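Local coordinates for enoyl-[acyl-carrier-protein] reductase [FMN] (Thermotoga maritima, PDB 5GVH) that probably reduces the enoyl-acyl carrier protein double bond with NADH in fatty acid synthesis, using bound flavin mononucleotide, at residues G193-A198 and E286-K291. Numbering follows the deposited sequence.
With FMN (flavin mononucleotide), chain C.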
ATOM      1  N   GLY A 193      12.654   2.133   7.933  1.00 26.76           N
ATOM      2  CA  GLY A 193      13.376   1.166   8.730  1.00 27.33           C
ATOM      3  C   GLY A 193      14.314   0.341   7.880  1.00 31.41           C
ATOM      4  O   GLY A 193      15.534   0.409   8.061  1.00 28.77           O
ATOM      5  N   THR A 194      13.749  -0.427   6.934  1.00 28.65           N
ATOM      6  CA  THR A 194      14.548  -1.319   6.094  1.00 27.10           C
ATOM      7  C   THR A 194      15.610  -0.553   5.312  1.00 28.37           C
ATOM      8  O   THR A 194      16.739  -1.028   5.172  1.00 28.78           O
ATOM      9  CB  THR A 194      13.645  -2.115   5.134  1.00 29.26           C
ATOM     10  OG1 THR A 194      12.614  -2.798   5.869  1.00 29.63           O
ATOM     11  CG2 THR A 194      14.453  -3.162   4.344  1.00 27.96           C
ATOM     12  N   ARG A 195      15.268   0.629   4.786  1.00 26.95           N
ATOM     13  CA  ARG A 195      16.262   1.436   4.076  1.00 30.64           C
ATOM     14  C   ARG A 195      17.448   1.819   4.972  1.00 30.97           C
ATOM     15  O   ARG A 195      18.581   1.934   4.489  1.00 33.56           O
ATOM     16  CB  ARG A 195      15.594   2.686   3.496  1.00 27.36           C
ATOM     17  CG  ARG A 195      16.531   3.746   2.923  1.00 29.91           C
ATOM     18  CD  ARG A 195      17.203   3.318   1.625  1.00 31.02           C
ATOM     19  NE  ARG A 195      18.306   2.389   1.844  1.00 35.28           N
ATOM     20  CZ  ARG A 195      19.165   2.011   0.903  1.00 40.39           C
ATOM     21  NH1 ARG A 195      19.054   2.494  -0.330  1.00 39.16           N
ATOM     22  NH2 ARG A 195      20.136   1.156   1.196  1.00 42.57           N
ATOM     23  N   PHE A 196      17.224   2.011   6.272  1.00 29.96           N
ATOM     24  CA  PHE A 196      18.317   2.392   7.168  1.00 32.30           C
ATOM     25  C   PHE A 196      19.053   1.200   7.766  1.00 35.72           C
ATOM     26  O   PHE A 196      20.158   1.374   8.284  1.00 43.62           O
ATOM     27  CB  PHE A 196      17.801   3.291   8.297  1.00 25.58           C
ATOM     28  CG  PHE A 196      17.647   4.756   7.906  1.00 26.44           C
ATOM     29  CD1 PHE A 196      16.529   5.485   8.313  1.00 21.81           C
ATOM     30  CD2 PHE A 196      18.626   5.404   7.163  1.00 23.39           C
ATOM     31  CE1 PHE A 196      16.386   6.830   7.978  1.00 21.17           C
ATOM     32  CE2 PHE A 196      18.480   6.747   6.817  1.00 32.10           C
ATOM     33  CZ  PHE A 196      17.355   7.460   7.224  1.00 27.30           C
ATOM     34  N   VAL A 197      18.472   0.003   7.728  1.00 34.65           N
ATOM     35  CA  VAL A 197      19.247  -1.192   8.050  1.00 38.10           C
ATOM     36  C   VAL A 197      20.288  -1.446   6.962  1.00 43.54           C
ATOM     37  O   VAL A 197      21.401  -1.912   7.239  1.00 41.55           O
ATOM     38  CB  VAL A 197      18.311  -2.404   8.237  1.00 33.57           C
ATOM     39  CG1 VAL A 197      19.107  -3.682   8.545  1.00 35.03           C
ATOM     40  CG2 VAL A 197      17.272  -2.129   9.326  1.00 27.50           C
ATOM     41  N   ALA A 198      19.942  -1.134   5.708  1.00 38.17           N
ATOM     42  CA  ALA A 198      20.820  -1.361   4.557  1.00 45.54           C
ATOM     43  C   ALA A 198      21.778  -0.180   4.365  1.00 43.54           C
ATOM     44  O   ALA A 198      21.903   0.401   3.285  1.00 47.56           O
ATOM     45  CB  ALA A 198      19.990  -1.614   3.304  1.00 35.56           C
ATOM     46  N   GLU A 286      21.639  -1.509  -2.973  1.00 49.19           N
ATOM     47  CA  GLU A 286      23.017  -1.396  -2.523  1.00 50.11           C
ATOM     48  C   GLU A 286      23.029  -0.873  -1.096  1.00 51.79           C
ATOM     49  O   GLU A 286      22.040  -0.317  -0.606  1.00 43.09           O
ATOM     50  CB  GLU A 286      23.825  -0.480  -3.447  1.00 52.13           C
ATOM     51  CG  GLU A 286      23.459   0.998  -3.326  1.00 57.45           C
ATOM     52  CD  GLU A 286      22.661   1.542  -4.509  1.00 70.01           C
ATOM     53  OE1 GLU A 286      22.505   2.783  -4.581  1.00 69.85           O
ATOM     54  OE2 GLU A 286      22.187   0.739  -5.350  1.00 66.96           O
ATOM     55  N   ILE A 287      24.167  -1.076  -0.429  1.00 49.61           N
ATOM     56  CA  ILE A 287      24.418  -0.524   0.896  1.00 42.12           C
ATOM     57  C   ILE A 287      25.046   0.849   0.721  1.00 50.08           C
ATOM     58  O   ILE A 287      26.067   0.988   0.038  1.00 56.86           O
ATOM     59  CB  ILE A 287      25.335  -1.448   1.711  1.00 47.37           C
ATOM     60  CG1 ILE A 287      24.908  -2.901   1.542  1.00 51.84           C
ATOM     61  CG2 ILE A 287      25.308  -1.075   3.179  1.00 43.11           C
ATOM     62  CD1 ILE A 287      23.570  -3.200   2.159  1.00 46.63           C
ATOM     63  N   LYS A 288      24.442   1.864   1.331  1.00 50.08           N
ATOM     64  CA  LYS A 288      24.902   3.239   1.219  1.00 50.47           C
ATOM     65  C   LYS A 288      25.114   3.829   2.605  1.00 43.60           C
ATOM     66  O   LYS A 288      24.468   3.398   3.560  1.00 43.70           O
ATOM     67  CB  LYS A 288      23.885   4.089   0.439  1.00 46.43           C
ATOM     68  CG  LYS A 288      23.499   3.485  -0.905  1.00 50.40           C
ATOM     69  CD  LYS A 288      22.070   3.846  -1.316  1.00 53.21           C
ATOM     70  CE  LYS A 288      21.907   5.348  -1.525  1.00 54.75           C
ATOM     71  NZ  LYS A 288      22.766   5.871  -2.628  1.00 56.65           N
ATOM     72  N   PRO A 289      26.021   4.798   2.753  1.00 45.62           N
ATOM     73  CA  PRO A 289      26.139   5.494   4.039  1.00 43.01           C
ATOM     74  C   PRO A 289      24.895   6.317   4.320  1.00 45.56           C
ATOM     75  O   PRO A 289      24.217   6.787   3.406  1.00 46.52           O
ATOM     76  CB  PRO A 289      27.374   6.386   3.856  1.00 49.18           C
ATOM     77  CG  PRO A 289      27.541   6.509   2.391  1.00 49.09           C
ATOM     78  CD  PRO A 289      27.073   5.214   1.813  1.00 48.64           C
ATOM     79  N   VAL A 290      24.606   6.504   5.608  1.00 41.03           N
ATOM     80  CA  VAL A 290      23.336   7.109   5.993  1.00 41.91           C
ATOM     81  C   VAL A 290      23.181   8.499   5.387  1.00 43.05           C
ATOM     82  O   VAL A 290      22.103   8.857   4.897  1.00 43.82           O
ATOM     83  CB  VAL A 290      23.194   7.126   7.525  1.00 38.78           C
ATOM     84  CG1 VAL A 290      22.157   8.153   7.954  1.00 39.73           C
ATOM     85  CG2 VAL A 290      22.791   5.742   8.012  1.00 37.69           C
ATOM     86  N   LYS A 291      24.246   9.299   5.386  1.00 43.13           N
ATOM     87  CA  LYS A 291      24.106  10.651   4.854  1.00 47.03           C
ATOM     88  C   LYS A 291      23.824  10.627   3.356  1.00 45.02           C
ATOM     89  O   LYS A 291      23.052  11.448   2.851  1.00 41.68           O
ATOM     90  CB  LYS A 291      25.349  11.491   5.146  1.00 48.57           C
ATOM     91  CG  LYS A 291      25.218  12.919   4.602  1.00 50.91           C
ATOM     92  CD  LYS A 291      26.167  13.888   5.277  1.00 47.82           C
ATOM     93  CE  LYS A 291      27.377  14.151   4.396  1.00 58.92           C
ATOM     94  NZ  LYS A 291      27.005  14.691   3.053  1.00 58.03           N
TER
HETATM   95  N1  FMN C 402       8.594  -0.571  15.077  1.00 32.74           N
HETATM   96  C2  FMN C 402       8.302  -0.363  16.418  1.00 35.21           C
HETATM   97  O2  FMN C 402       7.420   0.416  16.782  1.00 38.06           O
HETATM   98  N3  FMN C 402       9.005  -1.041  17.375  1.00 36.58           N
HETATM   99  C4  FMN C 402      10.002  -1.920  17.026  1.00 36.02           C
HETATM  100  O4  FMN C 402      10.608  -2.516  17.916  1.00 36.72           O
HETATM  101  C4A FMN C 402      10.301  -2.132  15.685  1.00 40.31           C
HETATM  102  N5  FMN C 402      11.301  -3.016  15.333  1.00 38.74           N
HETATM  103  C5A FMN C 402      11.615  -3.210  14.002  1.00 36.59           C
HETATM  104  C6  FMN C 402      12.637  -4.093  13.670  1.00 38.30           C
HETATM  105  C7  FMN C 402      12.971  -4.307  12.344  1.00 36.23           C
HETATM  106  C7M FMN C 402      14.074  -5.270  12.011  1.00 34.52           C
HETATM  107  C8  FMN C 402      12.276  -3.633  11.335  1.00 36.17           C
HETATM  108  C8M FMN C 402      12.624  -3.869   9.891  1.00 33.66           C
HETATM  109  C9  FMN C 402      11.251  -2.747  11.666  1.00 35.16           C
HETATM  110  C9A FMN C 402      10.914  -2.529  13.006  1.00 37.20           C
HETATM  111  N10 FMN C 402       9.900  -1.642  13.360  1.00 36.33           N
HETATM  112  C10 FMN C 402       9.591  -1.450  14.699  1.00 34.43           C
HETATM  113  C1' FMN C 402       9.144  -0.894  12.296  1.00 30.25           C
HETATM  114  C2' FMN C 402       9.922   0.360  11.907  1.00 29.64           C
HETATM  115  O2' FMN C 402       9.942   1.253  12.996  1.00 33.23           O
HETATM  116  C3' FMN C 402       9.297   1.095  10.729  1.00 32.07           C
HETATM  117  O3' FMN C 402       8.082   1.669  11.157  1.00 32.88           O
HETATM  118  C4' FMN C 402       9.101   0.188   9.519  1.00 33.20           C
HETATM  119  O4' FMN C 402      10.327  -0.447   9.251  1.00 33.45           O
HETATM  120  C5' FMN C 402       8.731   0.982   8.271  1.00 32.80           C
HETATM  121  O5' FMN C 402       8.680   0.118   7.149  1.00 24.06           O
HETATM  122  P   FMN C 402       9.883  -0.029   6.071  1.00 26.65           P
HETATM  123  O1P FMN C 402       9.267  -0.386   4.728  1.00 32.44           O
HETATM  124  O2P FMN C 402      10.692   1.239   5.946  1.00 23.56           O
HETATM  125  O3P FMN C 402      10.761  -1.187   6.488  1.00 31.65           O
HETATM  126  O   HOH W   1      19.681   1.059  -3.389  1.00 40.74           O
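Arg195 reaches from the short helix 194-197 to the backbone of 286-291 and supplies the hydrogen bond between them. Its CB leaves the helix without facing the other segment. CG stands anti to the backbone N (chi1 170°), and bends at chi2 and chi3 turn the chain back, packed against Ile284 and against Ile293 of helix 290-310. CZ lies 4.0 Å from Glu286 O. NH1 lies 3.4 Å from Lys288 CD, crossing that side chain at about a right angle, and donates a weak hydrogen bond to a water that also accepts from Glu286 N. NH2 donates twice: to Glu286 O at 3.0 Å, in the guanidinium plane with an N-H...O angle of 160°, and to Ala198 O at 2.8 Å, at 131° with the acceptor tilted out of that plane. Arginine suits a place where two carbonyls converge on one nitrogen. Cut back to alanine, this position would be likely to leave both carbonyls without their shared donor. Ala198 O also receives a CA-H...O contact from Ile287, whose CD1 the small Ala198 CB lets within 4.1 Å. Lys288 NZ forms a salt bridge with Asp296 and a long one with Glu286 OE1. Buried, apolar Phe196 and Val290 cross at about a right angle, Phe196 CE2 4.1 Å from Val290 CG1, flat ring and branched side chain both packing on Val34 of helix 28-36. Gly193 N and Thr194 N and OG1 bind the FMN phosphate. The helix follows strand 190-192 of the parallel TIM-barrel sheet and lies between that phosphate site and the start of helix 290-310.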